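Glucose-inhibited division protein A-related protein, probable oxidoreductase (PDB 2CUL) binds flavin-adenine dinucleotide in a Rossmann-type fold and is probably an oxidoreductase related to the glucose-inhibited division protein GidA. Local coordinates at residues V9-S14 with L31-L36; V118-S123 with Y202-C207. All blocks are in the same frame, centred on the assembly; numbering follows the deposited sequence.

Contact 1 of 2, residues V9-S14 with L31-L36. With FAD (flavin-adenine dinucleotide), chain B.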
loop_
_atom_site.group_PDB
_atom_site.type_symbol
_atom_site.label_atom_id
_atom_site.label_comp_id
_atom_site.label_asym_id
_atom_site.label_seq_id
_atom_site.Cartn_x
_atom_site.Cartn_y
_atom_site.Cartn_z
ATOM N N VAL A 9 -3.043 4.709 2.000
ATOM C CA VAL A 9 -3.859 4.106 0.952
ATOM C C VAL A 9 -3.223 2.781 0.532
ATOM O O VAL A 9 -2.183 2.760 -0.133
ATOM C CB VAL A 9 -3.966 5.040 -0.280
ATOM C CG1 VAL A 9 -4.812 4.384 -1.369
ATOM C CG2 VAL A 9 -4.588 6.368 0.136
ATOM N N GLY A 10 -3.851 1.677 0.936
ATOM C CA GLY A 10 -3.337 0.358 0.604
ATOM C C GLY A 10 -2.934 -0.424 1.840
ATOM O O GLY A 10 -1.956 -0.085 2.502
ATOM N N ALA A 11 -3.690 -1.475 2.150
ATOM C CA ALA A 11 -3.418 -2.306 3.317
ATOM C C ALA A 11 -2.642 -3.559 2.941
ATOM O O ALA A 11 -3.001 -4.671 3.343
ATOM C CB ALA A 11 -4.728 -2.687 3.999
ATOM N N GLY A 12 -1.580 -3.369 2.167
ATOM C CA GLY A 12 -0.754 -4.482 1.747
ATOM C C GLY A 12 0.473 -4.608 2.628
ATOM O O GLY A 12 0.532 -4.034 3.715
ATOM N N PHE A 13 1.471 -5.345 2.158
ATOM C CA PHE A 13 2.671 -5.553 2.957
ATOM C C PHE A 13 3.394 -4.294 3.418
ATOM O O PHE A 13 3.849 -4.238 4.557
ATOM C CB PHE A 13 3.622 -6.497 2.219
ATOM C CG PHE A 13 3.134 -7.918 2.192
ATOM C CD1 PHE A 13 3.500 -8.813 3.196
ATOM C CD2 PHE A 13 2.248 -8.343 1.204
ATOM C CE1 PHE A 13 2.987 -10.110 3.218
ATOM C CE2 PHE A 13 1.728 -9.639 1.218
ATOM C CZ PHE A 13 2.099 -10.523 2.227
ATOM N N SER A 14 3.488 -3.277 2.565
ATOM C CA SER A 14 4.174 -2.056 2.979
ATOM C C SER A 14 3.252 -1.117 3.753
ATOM O O SER A 14 3.635 -0.582 4.787
ATOM C CB SER A 14 4.767 -1.320 1.765
ATOM O OG SER A 14 3.762 -0.908 0.851
ATOM N N LEU A 31 -6.210 3.626 7.769
ATOM C CA LEU A 31 -5.726 2.720 6.735
ATOM C C LEU A 31 -6.875 2.428 5.780
ATOM O O LEU A 31 -7.780 1.647 6.087
ATOM C CB LEU A 31 -5.209 1.424 7.366
ATOM C CG LEU A 31 -4.617 0.365 6.431
ATOM C CD1 LEU A 31 -3.517 0.978 5.560
ATOM C CD2 LEU A 31 -4.055 -0.776 7.272
ATOM N N LEU A 32 -6.826 3.078 4.622
ATOM C CA LEU A 32 -7.850 2.954 3.591
ATOM C C LEU A 32 -7.435 1.922 2.551
ATOM O O LEU A 32 -6.303 1.947 2.070
ATOM C CB LEU A 32 -8.045 4.327 2.937
ATOM C CG LEU A 32 -9.047 4.556 1.806
ATOM C CD1 LEU A 32 -9.317 6.055 1.696
ATOM C CD2 LEU A 32 -8.509 4.005 0.492
ATOM N N THR A 33 -8.339 1.008 2.207
ATOM C CA THR A 33 -8.008 -0.011 1.218
ATOM C C THR A 33 -9.261 -0.416 0.439
ATOM O O THR A 33 -10.354 -0.488 0.999
ATOM C CB THR A 33 -7.317 -1.216 1.919
ATOM O OG1 THR A 33 -6.455 -1.879 0.989
ATOM C CG2 THR A 33 -8.344 -2.192 2.483
ATOM N N GLN A 34 -9.110 -0.666 -0.861
ATOM C CA GLN A 34 -10.266 -0.986 -1.695
ATOM C C GLN A 34 -11.019 -2.266 -1.388
ATOM O O GLN A 34 -12.225 -2.344 -1.631
ATOM C CB GLN A 34 -9.886 -0.959 -3.181
ATOM C CG GLN A 34 -8.777 -1.892 -3.603
ATOM C CD GLN A 34 -8.296 -1.580 -5.011
ATOM O OE1 GLN A 34 -8.375 -0.436 -5.459
ATOM N NE2 GLN A 34 -7.785 -2.586 -5.708
ATOM N N SER A 35 -10.329 -3.266 -0.857
ATOM C CA SER A 35 -10.992 -4.522 -0.532
ATOM C C SER A 35 -10.483 -5.085 0.784
ATOM O O SER A 35 -9.322 -5.470 0.889
ATOM C CB SER A 35 -10.760 -5.550 -1.639
ATOM O OG SER A 35 -11.399 -6.774 -1.315
ATOM N N LEU A 36 -11.347 -5.130 1.793
ATOM C CA LEU A 36 -10.934 -5.668 3.085
ATOM C C LEU A 36 -10.604 -7.149 2.959
ATOM O O LEU A 36 -9.795 -7.675 3.726
ATOM C CB LEU A 36 -12.034 -5.462 4.130
ATOM C CG LEU A 36 -12.250 -4.006 4.558
ATOM C CD1 LEU A 36 -13.415 -3.952 5.531
ATOM C CD2 LEU A 36 -10.990 -3.444 5.212
HETATM P PA FAD B . 0.285 -4.899 -1.981
HETATM O O1A FAD B . -0.141 -5.390 -3.301
HETATM O O2A FAD B . 0.650 -5.871 -0.918
HETATM O O5B FAD B . -0.849 -3.953 -1.378
HETATM C C5B FAD B . -1.409 -2.907 -2.174
HETATM C C4B FAD B . -2.773 -2.605 -1.564
HETATM O O4B FAD B . -3.206 -1.357 -2.107
HETATM C C3B FAD B . -3.869 -3.634 -1.908
HETATM O O3B FAD B . -4.568 -4.067 -0.761
HETATM C C2B FAD B . -4.728 -2.897 -2.892
HETATM O O2B FAD B . -6.054 -3.355 -3.019
HETATM C C1B FAD B . -4.593 -1.461 -2.393
HETATM N N9A FAD B . -4.923 -0.429 -3.373
HETATM C C8A FAD B . -4.330 -0.228 -4.598
HETATM N N7A FAD B . -4.859 0.801 -5.250
HETATM C C5A FAD B . -5.837 1.282 -4.401
HETATM C C6A FAD B . -6.747 2.359 -4.522
HETATM N N6A FAD B . -6.807 3.157 -5.574
HETATM N N1A FAD B . -7.617 2.579 -3.466
HETATM C C2A FAD B . -7.576 1.765 -2.357
HETATM N N3A FAD B . -6.727 0.717 -2.186
HETATM C C4A FAD B . -5.882 0.519 -3.234
HETATM N N1 FAD B . 7.139 -10.941 -3.311
HETATM C C2 FAD B . 7.414 -12.065 -2.566
HETATM O O2 FAD B . 8.083 -12.001 -1.563
HETATM N N3 FAD B . 6.896 -13.296 -2.995
HETATM C C4 FAD B . 6.125 -13.463 -4.126
HETATM O O4 FAD B . 5.696 -14.592 -4.449
HETATM C C4X FAD B . 5.848 -12.312 -4.891
HETATM N N5 FAD B . 5.086 -12.403 -6.048
HETATM C C5X FAD B . 4.810 -11.278 -6.803
HETATM C C6 FAD B . 4.043 -11.397 -7.961
HETATM C C7 FAD B . 3.724 -10.287 -8.766
HETATM C C7M FAD B . 2.884 -10.487 -10.003
HETATM C C8 FAD B . 4.215 -8.993 -8.366
HETATM C C8M FAD B . 3.913 -7.753 -9.165
HETATM C C9 FAD B . 5.002 -8.856 -7.196
HETATM C C9A FAD B . 5.317 -9.982 -6.391
HETATM N N10 FAD B . 6.111 -9.890 -5.193
HETATM C C10 FAD B . 6.377 -11.053 -4.447
HETATM C "C1'" FAD B . 6.689 -8.572 -4.712
HETATM C "C2'" FAD B . 6.056 -7.879 -3.484
HETATM O "O2'" FAD B . 6.459 -8.542 -2.316
HETATM C "C3'" FAD B . 4.515 -7.847 -3.543
HETATM O "O3'" FAD B . 4.057 -7.172 -4.713
HETATM C "C4'" FAD B . 3.882 -7.117 -2.342
HETATM O "O4'" FAD B . 2.480 -7.367 -2.276
HETATM C "C5'" FAD B . 4.162 -5.607 -2.472
HETATM O "O5'" FAD B . 3.620 -4.918 -1.333
HETATM P P FAD B . 2.819 -3.555 -1.459
HETATM O O1P FAD B . 2.500 -3.188 -0.069
HETATM O O2P FAD B . 3.598 -2.547 -2.255
HETATM O O3P FAD B . 1.518 -3.902 -2.275
#

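Contact 2 of 2, residues V118-S123 with Y202-C207. With FAD (flavin-adenine dinucleotide), chain B.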
loop_
_atom_site.group_PDB
_atom_site.type_symbol
_atom_site.label_atom_id
_atom_site.label_comp_id
_atom_site.label_asym_id
_atom_site.label_seq_id
_atom_site.Cartn_x
_atom_site.Cartn_y
_atom_site.Cartn_z
ATOM N N VAL A 118 -0.068 8.745 2.594
ATOM C CA VAL A 118 0.868 7.744 2.099
ATOM C C VAL A 118 0.237 6.844 1.048
ATOM O O VAL A 118 -0.829 6.269 1.276
ATOM C CB VAL A 118 1.359 6.829 3.251
ATOM C CG1 VAL A 118 2.322 5.771 2.715
ATOM C CG2 VAL A 118 2.026 7.660 4.340
ATOM N N LEU A 119 0.896 6.721 -0.099
ATOM C CA LEU A 119 0.417 5.846 -1.159
ATOM C C LEU A 119 1.227 4.554 -1.072
ATOM O O LEU A 119 2.453 4.572 -1.190
ATOM C CB LEU A 119 0.609 6.494 -2.536
ATOM C CG LEU A 119 -0.147 7.801 -2.777
ATOM C CD1 LEU A 119 0.083 8.280 -4.205
ATOM C CD2 LEU A 119 -1.637 7.582 -2.531
ATOM N N ALA A 120 0.536 3.443 -0.834
ATOM C CA ALA A 120 1.168 2.125 -0.729
ATOM C C ALA A 120 0.296 1.187 -1.551
ATOM O O ALA A 120 -0.141 0.141 -1.071
ATOM C CB ALA A 120 1.200 1.670 0.734
ATOM N N VAL A 121 0.084 1.566 -2.808
ATOM C CA VAL A 121 -0.796 0.839 -3.714
ATOM C C VAL A 121 -0.239 -0.347 -4.502
ATOM O O VAL A 121 -0.907 -0.863 -5.395
ATOM C CB VAL A 121 -1.470 1.833 -4.694
ATOM C CG1 VAL A 121 -2.319 2.836 -3.907
ATOM C CG2 VAL A 121 -0.415 2.567 -5.515
ATOM N N GLY A 122 0.970 -0.779 -4.161
ATOM C CA GLY A 122 1.572 -1.929 -4.817
ATOM C C GLY A 122 1.591 -1.946 -6.333
ATOM O O GLY A 122 1.993 -0.979 -6.975
ATOM N N SER A 123 1.149 -3.065 -6.898
ATOM C CA SER A 123 1.120 -3.275 -8.343
ATOM C C SER A 123 -0.234 -2.949 -8.964
ATOM O O SER A 123 -0.585 -3.491 -10.011
ATOM C CB SER A 123 1.469 -4.739 -8.639
ATOM O OG SER A 123 0.666 -5.619 -7.857
ATOM N N TYR A 202 3.535 11.045 0.558
ATOM C CA TYR A 202 4.561 10.015 0.713
ATOM C C TYR A 202 4.169 8.775 -0.082
ATOM O O TYR A 202 3.010 8.604 -0.440
ATOM C CB TYR A 202 4.692 9.628 2.189
ATOM C CG TYR A 202 5.095 10.776 3.081
ATOM C CD1 TYR A 202 6.430 10.971 3.434
ATOM C CD2 TYR A 202 4.148 11.684 3.547
ATOM C CE1 TYR A 202 6.811 12.043 4.229
ATOM C CE2 TYR A 202 4.518 12.761 4.341
ATOM C CZ TYR A 202 5.852 12.935 4.678
ATOM O OH TYR A 202 6.227 14.002 5.462
ATOM N N ALA A 203 5.143 7.914 -0.359
ATOM C CA ALA A 203 4.882 6.673 -1.077
ATOM C C ALA A 203 5.826 5.605 -0.537
ATOM O O ALA A 203 6.956 5.904 -0.145
ATOM C CB ALA A 203 5.093 6.863 -2.565
ATOM N N VAL A 204 5.357 4.362 -0.507
ATOM C CA VAL A 204 6.166 3.267 0.014
ATOM C C VAL A 204 5.791 1.945 -0.651
ATOM O O VAL A 204 4.684 1.795 -1.162
ATOM C CB VAL A 204 5.973 3.148 1.551
ATOM C CG1 VAL A 204 4.546 2.719 1.870
ATOM C CG2 VAL A 204 6.964 2.170 2.139
ATOM N N GLY A 205 6.727 1.001 -0.660
ATOM C CA GLY A 205 6.446 -0.298 -1.238
ATOM C C GLY A 205 6.688 -0.420 -2.725
ATOM O O GLY A 205 7.408 0.377 -3.325
ATOM N N LEU A 206 6.054 -1.426 -3.317
ATOM C CA LEU A 206 6.211 -1.714 -4.734
ATOM C C LEU A 206 5.842 -0.568 -5.671
ATOM O O LEU A 206 6.382 -0.485 -6.777
ATOM C CB LEU A 206 5.399 -2.959 -5.104
ATOM C CG LEU A 206 6.001 -3.764 -6.258
ATOM C CD1 LEU A 206 7.241 -4.493 -5.754
ATOM C CD2 LEU A 206 4.981 -4.755 -6.804
ATOM N N CYS A 207 4.936 0.315 -5.257
ATOM C CA CYS A 207 4.569 1.409 -6.151
ATOM C C CYS A 207 5.711 2.412 -6.340
ATOM O O CYS A 207 5.611 3.306 -7.177
ATOM C CB CYS A 207 3.272 2.110 -5.690
ATOM S SG CYS A 207 3.359 3.229 -4.270
HETATM P PA FAD B . 0.285 -4.899 -1.981
HETATM O O1A FAD B . -0.141 -5.390 -3.301
HETATM O O2A FAD B . 0.650 -5.871 -0.918
HETATM O O5B FAD B . -0.849 -3.953 -1.378
HETATM C C5B FAD B . -1.409 -2.907 -2.174
HETATM C C4B FAD B . -2.773 -2.605 -1.564
HETATM O O4B FAD B . -3.206 -1.357 -2.107
HETATM C C3B FAD B . -3.869 -3.634 -1.908
HETATM O O3B FAD B . -4.568 -4.067 -0.761
HETATM C C2B FAD B . -4.728 -2.897 -2.892
HETATM O O2B FAD B . -6.054 -3.355 -3.019
HETATM C C1B FAD B . -4.593 -1.461 -2.393
HETATM N N9A FAD B . -4.923 -0.429 -3.373
HETATM C C8A FAD B . -4.330 -0.228 -4.598
HETATM N N7A FAD B . -4.859 0.801 -5.250
HETATM C C5A FAD B . -5.837 1.282 -4.401
HETATM C C6A FAD B . -6.747 2.359 -4.522
HETATM N N6A FAD B . -6.807 3.157 -5.574
HETATM N N1A FAD B . -7.617 2.579 -3.466
HETATM C C2A FAD B . -7.576 1.765 -2.357
HETATM N N3A FAD B . -6.727 0.717 -2.186
HETATM C C4A FAD B . -5.882 0.519 -3.234
HETATM N N1 FAD B . 7.139 -10.941 -3.311
HETATM C C2 FAD B . 7.414 -12.065 -2.566
HETATM O O2 FAD B . 8.083 -12.001 -1.563
HETATM N N3 FAD B . 6.896 -13.296 -2.995
HETATM C C4 FAD B . 6.125 -13.463 -4.126
HETATM O O4 FAD B . 5.696 -14.592 -4.449
HETATM C C4X FAD B . 5.848 -12.312 -4.891
HETATM N N5 FAD B . 5.086 -12.403 -6.048
HETATM C C5X FAD B . 4.810 -11.278 -6.803
HETATM C C6 FAD B . 4.043 -11.397 -7.961
HETATM C C7 FAD B . 3.724 -10.287 -8.766
HETATM C C7M FAD B . 2.884 -10.487 -10.003
HETATM C C8 FAD B . 4.215 -8.993 -8.366
HETATM C C8M FAD B . 3.913 -7.753 -9.165
HETATM C C9 FAD B . 5.002 -8.856 -7.196
HETATM C C9A FAD B . 5.317 -9.982 -6.391
HETATM N N10 FAD B . 6.111 -9.890 -5.193
HETATM C C10 FAD B . 6.377 -11.053 -4.447
HETATM C "C1'" FAD B . 6.689 -8.572 -4.712
HETATM C "C2'" FAD B . 6.056 -7.879 -3.484
HETATM O "O2'" FAD B . 6.459 -8.542 -2.316
HETATM C "C3'" FAD B . 4.515 -7.847 -3.543
HETATM O "O3'" FAD B . 4.057 -7.172 -4.713
HETATM C "C4'" FAD B . 3.882 -7.117 -2.342
HETATM O "O4'" FAD B . 2.480 -7.367 -2.276
HETATM C "C5'" FAD B . 4.162 -5.607 -2.472
HETATM O "O5'" FAD B . 3.620 -4.918 -1.333
HETATM P P FAD B . 2.819 -3.555 -1.459
HETATM O O1P FAD B . 2.500 -3.188 -0.069
HETATM O O2P FAD B . 3.598 -2.547 -2.255
HETATM O O3P FAD B . 1.518 -3.902 -2.275
HETATM O O HOH W 1 3.311 0.040 -2.658
#

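Contact 1 of 2, residues V9-S14 with L31-L36
Gly10 N gives its hydrogen to Leu32 O, and Ala11 N gives its own to Thr33 OG1. These two bonds close the tips of neighbouring parallel strands in the beta-alpha-beta unit of a Rossmann fold, formed by strand 6-9, helix 13-24 and strand 29-33. Gly10 N lies 2.7 Å from Leu32 O, and the amide meets that carbonyl nearly head-on. The Ala11 bond is 3.0 Å from N to Thr33 OG1. Thr33 OG1 stands anti to its own backbone N (chi1 -153°), which sets the hydroxyl beside the turn that follows strand 6-9. Ala11 CB packs on Thr33 CB and on Leu31 CD2, while Leu31 CD1 lies 3.6 Å from Gly10 O. On the adenine side, Val9 CG1 and Leu32 CD2 both touch FAD C2A.

Gly10 and Gly12 fit the GxGxxG pattern of dinucleotide-binding folds. A side chain at either would run into the cofactor, at O4B for Gly10 and at O5B for Gly12. The backbone at Phe13 and Ser14 then faces the pyrophosphate. Phe13 N bonds FAD O2A, and the Phe13 ring stacks with that of Tyr213. After the second strand, the extended side chain of Gln34 runs alongside the adenosine. Its OE1 lies 3.2 Å from FAD C5A, CG packs against FAD O2B, and CB against FAD C2A. An alanine here would take away CG and the carboxamide, and would probably leave the adenine C5A and C6A and the ribose O2B without this packing. Gln88 NE2 bonds Gln34 O. FAD O1P is gripped twice by Ser14: the backbone N is 2.8 Å from it, in a nearly straight bond (170°), and OG is also 2.8 Å away.

Contact 2 of 2, residues V118-S123 with Y202-C207
One water ties both segments to the cofactor through four hydrogen bonds. It gives its hydrogens to FAD O2P, at 2.6 Å, and to Val204 O, at 2.7 Å. It accepts from Gly122 N and Cys207 N. FAD O2P also takes a direct bond of 2.9 Å from Leu206 N, so this phosphate oxygen is held by a backbone amide and by the water.

The strands behind the water run parallel. Leu119 bonds across with both of its backbone groups: its N reaches Tyr202 O, and its O takes the Val204 N hydrogen at 3.0 Å. Val204 CG1 packs on both Ala120 CB, at 3.7 Å, and Val118 CG1. Leu223 of helix 213-230 touches both Val118 and Val204.

Past the strands, the Cys207 side chain points toward segment 118-123 and packs against it. Its SG sits between the backbone N and the carbonyl carbon (chi1 76°), 3.5 Å from Leu119 O, and its CB packs on Val121 CG2. Val121 CG1 faces the other way, to FAD N7A. Ser123 CB meets Leu206 CD2 and FAD C8M, while Ser123 OG bonds Gly139 O. Gly122 CA passes 3.2 Å from FAD O3P, and a side chain on Gly122 or Gly205 would strike the pyrophosphate. Glycine-containing turns at the ends of parallel strands, joined to the pyrophosphate by one backbone amide and a bridging water, fit the FAD site of a Rossmann-type flavoprotein.

Both contacts are buried, about 10 Å apart between centres, in the same mixed sheet. Strand 6-9 of contact 1 lies next to strand 116-119 of contact 2, and Val9 probably bonds through its backbone to Val118 and Ala120. Strand 29-33 lies on the far side of strand 6-9, and strand 201-203 ends the sheet within this chain. Both touch the adenosine of FAD, contact 1 with Val9, Gly10, Leu32 and Gln34, contact 2 with Ala120 and Val121. At the pyrophosphate contact 1 uses the Phe13 and Ser14 amides and the Ser14 hydroxyl, contact 2 the Leu206 amide and a water. Contact 2 buries more surface, 436 against 273 Å². Ser14 also packs on Gly205.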